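Local coordinates for protein restriction endonuclease UbaLAI (Unidentified, PDB 5O63) that probably cleaves DNA as a type IIE restriction endonuclease, its N-terminal B3 domain binding the cognate DNA sequence, at residues M24-T30 against P106-L112; M95-L99 against F125-N129. All coordinates share one frame; numbering follows the deposited sequence. Where two conformers were deposited one is given.

Contact 1: residues M24-T30 against P106-L112; sequences MFAKVLT and PRLTIFL. With nucleotides of chain D.
The carbonyl oxygen of Leu-29 is approached by two waters that tie it to Arg-107. One, 2.7 Å from Leu-29 O, accepts the backbone N-H of Arg-107; the other, only weakly bound to Leu-29 O, accepts from NH2 and lies at the guanidinium edge, in its plane. Leu-29 CD1 sits over one face of this group, toward its rim, 3.7 Å above the plane. Asp-105 at NE and the carbonyls of Leu-99 and Asp-33 at NH1 fix its rotation. Leu-29 N donates to Arg-107 O at 2.9 Å. Paired N-H...O bonds of Lys-27 with Thr-109 and Phe-25 with Phe-111 continue the ladder. With CG anti to the backbone N (chi1 159°), the Phe-25 ring lies alongside that of Phe-111, CD2 to CD2 3.6 Å; their planes differ by 15° but are slid apart until the rings barely overlap. On the same face, Thr-109 OG1 is buried without a polar partner, with Leu-29 CD2 against it at 3.7 Å. The opposite face carries the engineered Met-24, whose CG meets Ile-110 CG2, and Val-28 CG2 on Leu-108 CD1. Just beyond the strand, Thr-30 OG1 donates to OP2 of DC4 of chain D at 2.6 Å. This is an antiparallel strand pair of the B3-domain pseudobarrel, leading into a turn whose Thr-30 meets the DNA backbone.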
loop_
_atom_site.group_PDB
_atom_site.type_symbol
_atom_site.label_atom_id
_atom_site.label_comp_id
_atom_site.label_asym_id
_atom_site.label_seq_id
_atom_site.Cartn_x
_atom_site.Cartn_y
_atom_site.Cartn_z
ATOM N N MET A 24 7.053 5.757 1.701
ATOM C CA MET A 24 6.024 5.202 0.795
ATOM C C MET A 24 6.461 3.895 0.186
ATOM O O MET A 24 7.629 3.720 -0.210
ATOM C CB MET A 24 5.705 6.228 -0.305
ATOM C CG MET A 24 4.808 5.693 -1.459
ATOM S SD MET A 24 4.547 6.870 -2.798
ATOM C CE MET A 24 6.176 6.958 -3.464
ATOM N N PHE A 25 5.513 2.962 0.102
ATOM C CA PHE A 25 5.659 1.782 -0.744
ATOM C C PHE A 25 4.499 1.803 -1.733
ATOM O O PHE A 25 3.336 1.713 -1.318
ATOM C CB PHE A 25 5.661 0.507 0.130
ATOM C CG PHE A 25 5.316 -0.760 -0.621
ATOM C CD1 PHE A 25 6.018 -1.185 -1.744
ATOM C CD2 PHE A 25 4.258 -1.545 -0.186
ATOM C CE1 PHE A 25 5.664 -2.383 -2.429
ATOM C CE2 PHE A 25 3.894 -2.729 -0.837
ATOM C CZ PHE A 25 4.581 -3.169 -1.973
ATOM N N ALA A 26 4.761 1.922 -3.020
ATOM C CA ALA A 26 3.709 1.937 -4.055
ATOM C C ALA A 26 4.006 0.825 -5.032
ATOM O O ALA A 26 5.167 0.575 -5.396
ATOM C CB ALA A 26 3.651 3.236 -4.769
ATOM N N LYS A 27 2.945 0.167 -5.448
ATOM C CA LYS A 27 3.065 -1.048 -6.278
ATOM C C LYS A 27 2.009 -1.004 -7.377
ATOM O O LYS A 27 0.806 -0.819 -7.130
ATOM C CB LYS A 27 2.907 -2.341 -5.465
ATOM C CG LYS A 27 3.191 -3.588 -6.323
ATOM C CD LYS A 27 2.699 -4.894 -5.637
ATOM C CE LYS A 27 3.106 -6.097 -6.526
ATOM N NZ LYS A 27 2.438 -7.405 -6.020
ATOM N N VAL A 28 2.461 -1.173 -8.624
ATOM C CA VAL A 28 1.534 -1.494 -9.699
ATOM C C VAL A 28 1.217 -2.967 -9.603
ATOM O O VAL A 28 2.134 -3.827 -9.635
ATOM C CB VAL A 28 2.164 -1.195 -11.110
ATOM C CG1 VAL A 28 1.203 -1.508 -12.205
ATOM C CG2 VAL A 28 2.666 0.289 -11.152
ATOM N N LEU A 29 -0.063 -3.264 -9.403
ATOM C CA LEU A 29 -0.438 -4.650 -9.092
ATOM C C LEU A 29 -0.175 -5.547 -10.299
ATOM O O LEU A 29 -0.120 -5.060 -11.464
ATOM C CB LEU A 29 -1.924 -4.783 -8.702
ATOM C CG LEU A 29 -2.245 -3.966 -7.422
ATOM C CD1 LEU A 29 -3.687 -4.462 -7.042
ATOM C CD2 LEU A 29 -1.195 -4.171 -6.368
ATOM N N THR A 30 -0.076 -6.858 -10.050
ATOM C CA THR A 30 -0.115 -7.837 -11.156
ATOM C C THR A 30 -1.518 -8.431 -11.197
ATOM O O THR A 30 -2.259 -8.309 -10.158
ATOM C CB THR A 30 0.911 -9.001 -10.993
ATOM O OG1 THR A 30 0.463 -9.950 -10.008
ATOM C CG2 THR A 30 2.296 -8.463 -10.499
ATOM N N PRO A 106 -4.110 -0.807 -15.722
ATOM C CA PRO A 106 -3.384 -1.197 -14.506
ATOM C C PRO A 106 -4.045 -0.653 -13.224
ATOM O O PRO A 106 -4.826 0.316 -13.222
ATOM C CB PRO A 106 -2.007 -0.541 -14.677
ATOM C CG PRO A 106 -2.318 0.687 -15.580
ATOM C CD PRO A 106 -3.303 0.113 -16.578
ATOM N N ARG A 107 -3.696 -1.330 -12.141
ATOM C CA ARG A 107 -4.141 -0.983 -10.765
ATOM C C ARG A 107 -2.934 -0.602 -9.944
ATOM O O ARG A 107 -1.837 -1.093 -10.200
ATOM C CB ARG A 107 -4.832 -2.179 -10.119
ATOM C CG ARG A 107 -6.188 -2.506 -10.721
ATOM C CD ARG A 107 -6.751 -3.862 -10.188
ATOM N NE ARG A 107 -5.869 -4.999 -10.589
ATOM C CZ ARG A 107 -5.685 -6.106 -9.878
ATOM N NH1 ARG A 107 -6.409 -6.345 -8.733
ATOM N NH2 ARG A 107 -4.847 -7.055 -10.305
ATOM N N LEU A 108 -3.134 0.277 -8.955
ATOM C CA LEU A 108 -2.045 0.755 -8.115
ATOM C C LEU A 108 -2.474 0.623 -6.638
ATOM O O LEU A 108 -3.619 0.900 -6.328
ATOM C CB LEU A 108 -1.723 2.247 -8.451
ATOM C CG LEU A 108 -0.544 2.874 -7.740
ATOM C CD1 LEU A 108 0.794 2.295 -8.266
ATOM C CD2 LEU A 108 -0.544 4.452 -7.907
ATOM N N THR A 109 -1.550 0.232 -5.777
ATOM C CA THR A 109 -1.723 0.452 -4.344
ATOM C C THR A 109 -0.645 1.360 -3.827
ATOM O O THR A 109 0.524 1.210 -4.206
ATOM C CB THR A 109 -1.711 -0.871 -3.573
ATOM O OG1 THR A 109 -0.468 -1.588 -3.780
ATOM C CG2 THR A 109 -2.890 -1.710 -3.968
ATOM N N ILE A 110 -1.023 2.311 -2.957
ATOM C CA ILE A 110 -0.056 3.153 -2.276
ATOM C C ILE A 110 -0.194 2.925 -0.778
ATOM O O ILE A 110 -1.283 3.020 -0.243
ATOM C CB ILE A 110 -0.239 4.628 -2.581
ATOM C CG1 ILE A 110 -0.137 4.895 -4.085
ATOM C CG2 ILE A 110 0.787 5.475 -1.696
ATOM C CD1 ILE A 110 -0.469 6.305 -4.411
ATOM N N PHE A 111 0.921 2.623 -0.111
ATOM C CA PHE A 111 0.949 2.557 1.338
ATOM C C PHE A 111 1.884 3.669 1.792
ATOM O O PHE A 111 2.949 3.860 1.235
ATOM C CB PHE A 111 1.485 1.224 1.850
ATOM C CG PHE A 111 0.659 0.011 1.480
ATOM C CD1 PHE A 111 -0.180 -0.534 2.433
ATOM C CD2 PHE A 111 0.819 -0.622 0.224
ATOM C CE1 PHE A 111 -0.938 -1.686 2.119
ATOM C CE2 PHE A 111 0.046 -1.766 -0.076
ATOM C CZ PHE A 111 -0.800 -2.257 0.884
ATOM N N LEU A 112 1.494 4.385 2.831
ATOM C CA LEU A 112 2.333 5.449 3.371
ATOM C C LEU A 112 2.498 5.165 4.854
ATOM O O LEU A 112 1.502 4.865 5.520
ATOM C CB LEU A 112 1.666 6.808 3.179
ATOM C CG LEU A 112 2.461 8.070 3.475
ATOM C CD1 LEU A 112 3.401 8.311 2.321
ATOM C CD2 LEU A 112 1.498 9.294 3.741
ATOM P P DC D 3 5.824 -9.575 -10.307
ATOM O OP1 DC D 3 5.909 -8.931 -11.680
ATOM O OP2 DC D 3 5.421 -8.781 -9.084
ATOM O "O5'" DC D 3 4.869 -10.839 -10.405
ATOM C "C5'" DC D 3 5.067 -11.737 -11.454
ATOM C "C4'" DC D 3 4.196 -12.932 -11.303
ATOM O "O4'" DC D 3 4.588 -13.693 -10.142
ATOM C "C3'" DC D 3 2.718 -12.628 -11.097
ATOM O "O3'" DC D 3 2.105 -12.727 -12.394
ATOM C "C2'" DC D 3 2.268 -13.758 -10.126
ATOM C "C1'" DC D 3 3.523 -14.643 -10.054
ATOM N N1 DC D 3 3.640 -15.410 -8.852
ATOM C C2 DC D 3 3.568 -16.810 -8.938
ATOM O O2 DC D 3 3.481 -17.340 -10.074
ATOM N N3 DC D 3 3.583 -17.556 -7.788
ATOM C C4 DC D 3 3.646 -16.955 -6.591
ATOM N N4 DC D 3 3.706 -17.733 -5.514
ATOM C C5 DC D 3 3.693 -15.497 -6.465
ATOM C C6 DC D 3 3.699 -14.777 -7.621
ATOM P P DC D 4 0.543 -12.677 -12.710
ATOM O OP1 DC D 4 0.389 -12.162 -14.113
ATOM O OP2 DC D 4 -0.170 -11.907 -11.588
ATOM O "O5'" DC D 4 0.012 -14.159 -12.591
ATOM C "C5'" DC D 4 0.503 -15.159 -13.601
ATOM C "C4'" DC D 4 -0.097 -16.502 -13.320
ATOM O "O4'" DC D 4 0.385 -16.994 -12.056
ATOM C "C3'" DC D 4 -1.635 -16.447 -13.192
ATOM O "O3'" DC D 4 -2.190 -17.338 -14.173
ATOM C "C2'" DC D 4 -1.910 -16.974 -11.771
ATOM C "C1'" DC D 4 -0.602 -17.766 -11.501
ATOM N N1 DC D 4 -0.312 -17.878 -10.068
ATOM C C2 DC D 4 -0.539 -19.109 -9.420
ATOM O O2 DC D 4 -0.893 -20.129 -10.092
ATOM N N3 DC D 4 -0.303 -19.183 -8.080
ATOM C C4 DC D 4 0.087 -18.093 -7.384
ATOM N N4 DC D 4 0.244 -18.240 -6.050
ATOM C C5 DC D 4 0.316 -16.808 -8.027
ATOM C C6 DC D 4 0.075 -16.743 -9.355
HETATM O O HOH W 1 -1.888 -3.563 -12.829
HETATM O O HOH W 2 -3.185 -6.163 -12.512
#

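Contact 2: residues M95-L99 against F125-N129; sequences MHGLL and FDCAN
Met-95, an engineered residue, lies across Phe-125 at about a right angle, its CG above one face of the ring (4.2 Å from the centroid, 28° off the normal). Its SD approaches obliquely, 3.5 Å from Phe-125 CE2, in a Met-aromatic contact. The same ring is met at its edge by two further groups: His-96 CB beside CE1, and Leu-99, whose side chain runs toward that of Phe-125 from the opposite direction, with CD1 4.1 Å from CZ. CG of Phe-125 stands anti to the backbone N (chi1 170°), which carries the ring off the strand to this meeting point. Phe-111 packs on it edge-to-face as well. An alanine here would take away the ring, and would probably leave Met-95 CG without its CH-pi partner and open a gap beside Leu-99 CD1. One step along the strand face, Cys-127 meets both leucines: its CB lies 3.7 Å from Leu-99 CD2, and its SG touches Leu-98 CB. The His-96 ring stands oblique to that sulfur and is turned so that ND1 accepts the N-H of Leu-98 in the ring plane, at 3.0 Å, a bond that is likely to limit the ring's rotation. Farther along, Leu-98 CD1 rests 3.5 Å from Asn-129 ND2, while OD1 of that amide is held by Gly-131 N. A water donates to Leu-98 O and accepts from Asn-129 ND2 (2.9 Å). With no direct hydrogen bond between 95-99 and 125-129, their cohesion comes from aromatic, sulfur and aliphatic packing, and the polar bridging is left to that water.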
loop_
_atom_site.group_PDB
_atom_site.type_symbol
_atom_site.label_atom_id
_atom_site.label_comp_id
_atom_site.label_asym_id
_atom_site.label_seq_id
_atom_site.Cartn_x
_atom_site.Cartn_y
_atom_site.Cartn_z
ATOM N N MET A 95 -7.806 -5.511 2.147
ATOM C CA MET A 95 -7.887 -4.215 1.523
ATOM C C MET A 95 -9.236 -3.879 0.889
ATOM O O MET A 95 -10.164 -4.716 0.754
ATOM C CB MET A 95 -6.781 -4.103 0.458
ATOM C CG MET A 95 -5.465 -4.077 1.131
ATOM S SD MET A 95 -4.120 -4.253 -0.065
ATOM C CE MET A 95 -4.352 -6.020 -0.276
ATOM N N HIS A 96 -9.347 -2.575 0.593
ATOM C CA HIS A 96 -10.512 -2.026 -0.110
ATOM C C HIS A 96 -10.930 -2.852 -1.361
ATOM O O HIS A 96 -10.092 -3.308 -2.147
ATOM C CB HIS A 96 -10.211 -0.573 -0.502
ATOM C CG HIS A 96 -11.421 0.202 -0.868
ATOM N ND1 HIS A 96 -12.115 -0.013 -2.041
ATOM C CD2 HIS A 96 -12.080 1.187 -0.197
ATOM C CE1 HIS A 96 -13.131 0.840 -2.094
ATOM N NE2 HIS A 96 -13.124 1.588 -0.991
ATOM N N GLY A 97 -12.218 -3.133 -1.453
ATOM C CA GLY A 97 -12.730 -3.978 -2.536
ATOM C C GLY A 97 -12.568 -3.421 -3.942
ATOM O O GLY A 97 -12.738 -4.185 -4.919
ATOM N N LEU A 98 -12.184 -2.156 -4.081
ATOM C CA LEU A 98 -11.915 -1.621 -5.423
ATOM C C LEU A 98 -10.909 -2.546 -6.103
ATOM O O LEU A 98 -10.963 -2.751 -7.317
ATOM C CB LEU A 98 -11.360 -0.183 -5.374
ATOM C CG LEU A 98 -11.053 0.416 -6.765
ATOM C CD1 LEU A 98 -12.230 0.269 -7.761
ATOM C CD2 LEU A 98 -10.690 1.885 -6.622
ATOM N N LEU A 99 -10.007 -3.146 -5.336
ATOM C CA LEU A 99 -8.915 -3.905 -6.018
ATOM C C LEU A 99 -9.440 -5.196 -6.656
ATOM O O LEU A 99 -8.764 -5.804 -7.490
ATOM C CB LEU A 99 -7.803 -4.288 -5.063
ATOM C CG LEU A 99 -6.974 -3.149 -4.488
ATOM C CD1 LEU A 99 -5.923 -3.774 -3.577
ATOM C CD2 LEU A 99 -6.387 -2.308 -5.600
ATOM N N PHE A 125 -3.473 3.782 3.423
ATOM C CA PHE A 125 -3.600 3.018 2.179
ATOM C C PHE A 125 -4.471 3.720 1.200
ATOM O O PHE A 125 -5.555 4.190 1.537
ATOM C CB PHE A 125 -4.200 1.650 2.535
ATOM C CG PHE A 125 -4.602 0.835 1.364
ATOM C CD1 PHE A 125 -5.911 0.863 0.896
ATOM C CD2 PHE A 125 -3.667 0.023 0.744
ATOM C CE1 PHE A 125 -6.309 0.068 -0.218
ATOM C CE2 PHE A 125 -4.033 -0.788 -0.379
ATOM C CZ PHE A 125 -5.355 -0.757 -0.856
ATOM N N ASP A 126 -4.062 3.722 -0.077
ATOM C CA ASP A 126 -4.831 4.299 -1.168
ATOM C C ASP A 126 -4.706 3.340 -2.358
ATOM O O ASP A 126 -3.772 2.570 -2.421
ATOM C CB ASP A 126 -4.282 5.672 -1.518
ATOM C CG ASP A 126 -5.210 6.522 -2.392
ATOM O OD1 ASP A 126 -6.346 6.137 -2.698
ATOM O OD2 ASP A 126 -4.821 7.676 -2.684
ATOM N N CYS A 127 -5.695 3.360 -3.237
ATOM C CA CYS A 127 -5.595 2.505 -4.422
ATOM C C CYS A 127 -6.457 3.010 -5.527
ATOM O O CYS A 127 -7.341 3.848 -5.334
ATOM C CB CYS A 127 -5.941 1.090 -4.094
ATOM S SG CYS A 127 -7.694 0.882 -3.748
ATOM N N ALA A 128 -6.178 2.511 -6.723
ATOM C CA ALA A 128 -6.749 3.061 -7.911
ATOM C C ALA A 128 -6.682 2.080 -9.063
ATOM O O ALA A 128 -5.893 1.160 -9.058
ATOM C CB ALA A 128 -6.009 4.366 -8.298
ATOM N N ASN A 129 -7.565 2.311 -10.035
ATOM C CA ASN A 129 -7.459 1.594 -11.293
ATOM C C ASN A 129 -7.628 2.561 -12.470
ATOM O O ASN A 129 -7.679 3.776 -12.289
ATOM C CB ASN A 129 -8.453 0.429 -11.340
ATOM C CG ASN A 129 -9.920 0.862 -11.412
ATOM O OD1 ASN A 129 -10.286 1.899 -11.973
ATOM N ND2 ASN A 129 -10.782 -0.023 -10.885
HETATM O O HOH W 3 -9.673 -2.421 -9.712
#

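Overall arrangement
Both contacts are mainly buried, but contact 1 sits closer to the centre of the domain, whereas contact 2 includes the partly exposed His-96, Leu-98 and Asn-129. Strands 108-116 and 121-128 are sheet neighbours, so the two share a scaffold: Ile-110 N lies in hydrogen-bonding range of Asp-126 O. Contact 1 joins strands within the sheet through backbone bonds; contact 2 lays a loop over the sheet and depends on side-chain packing. Arg-107 of contact 1 also reaches the loop of contact 2. The DNA phosphate is bound directly in contact 1, while contact 2 comes within about 5 Å of the DNA at its nearest atom.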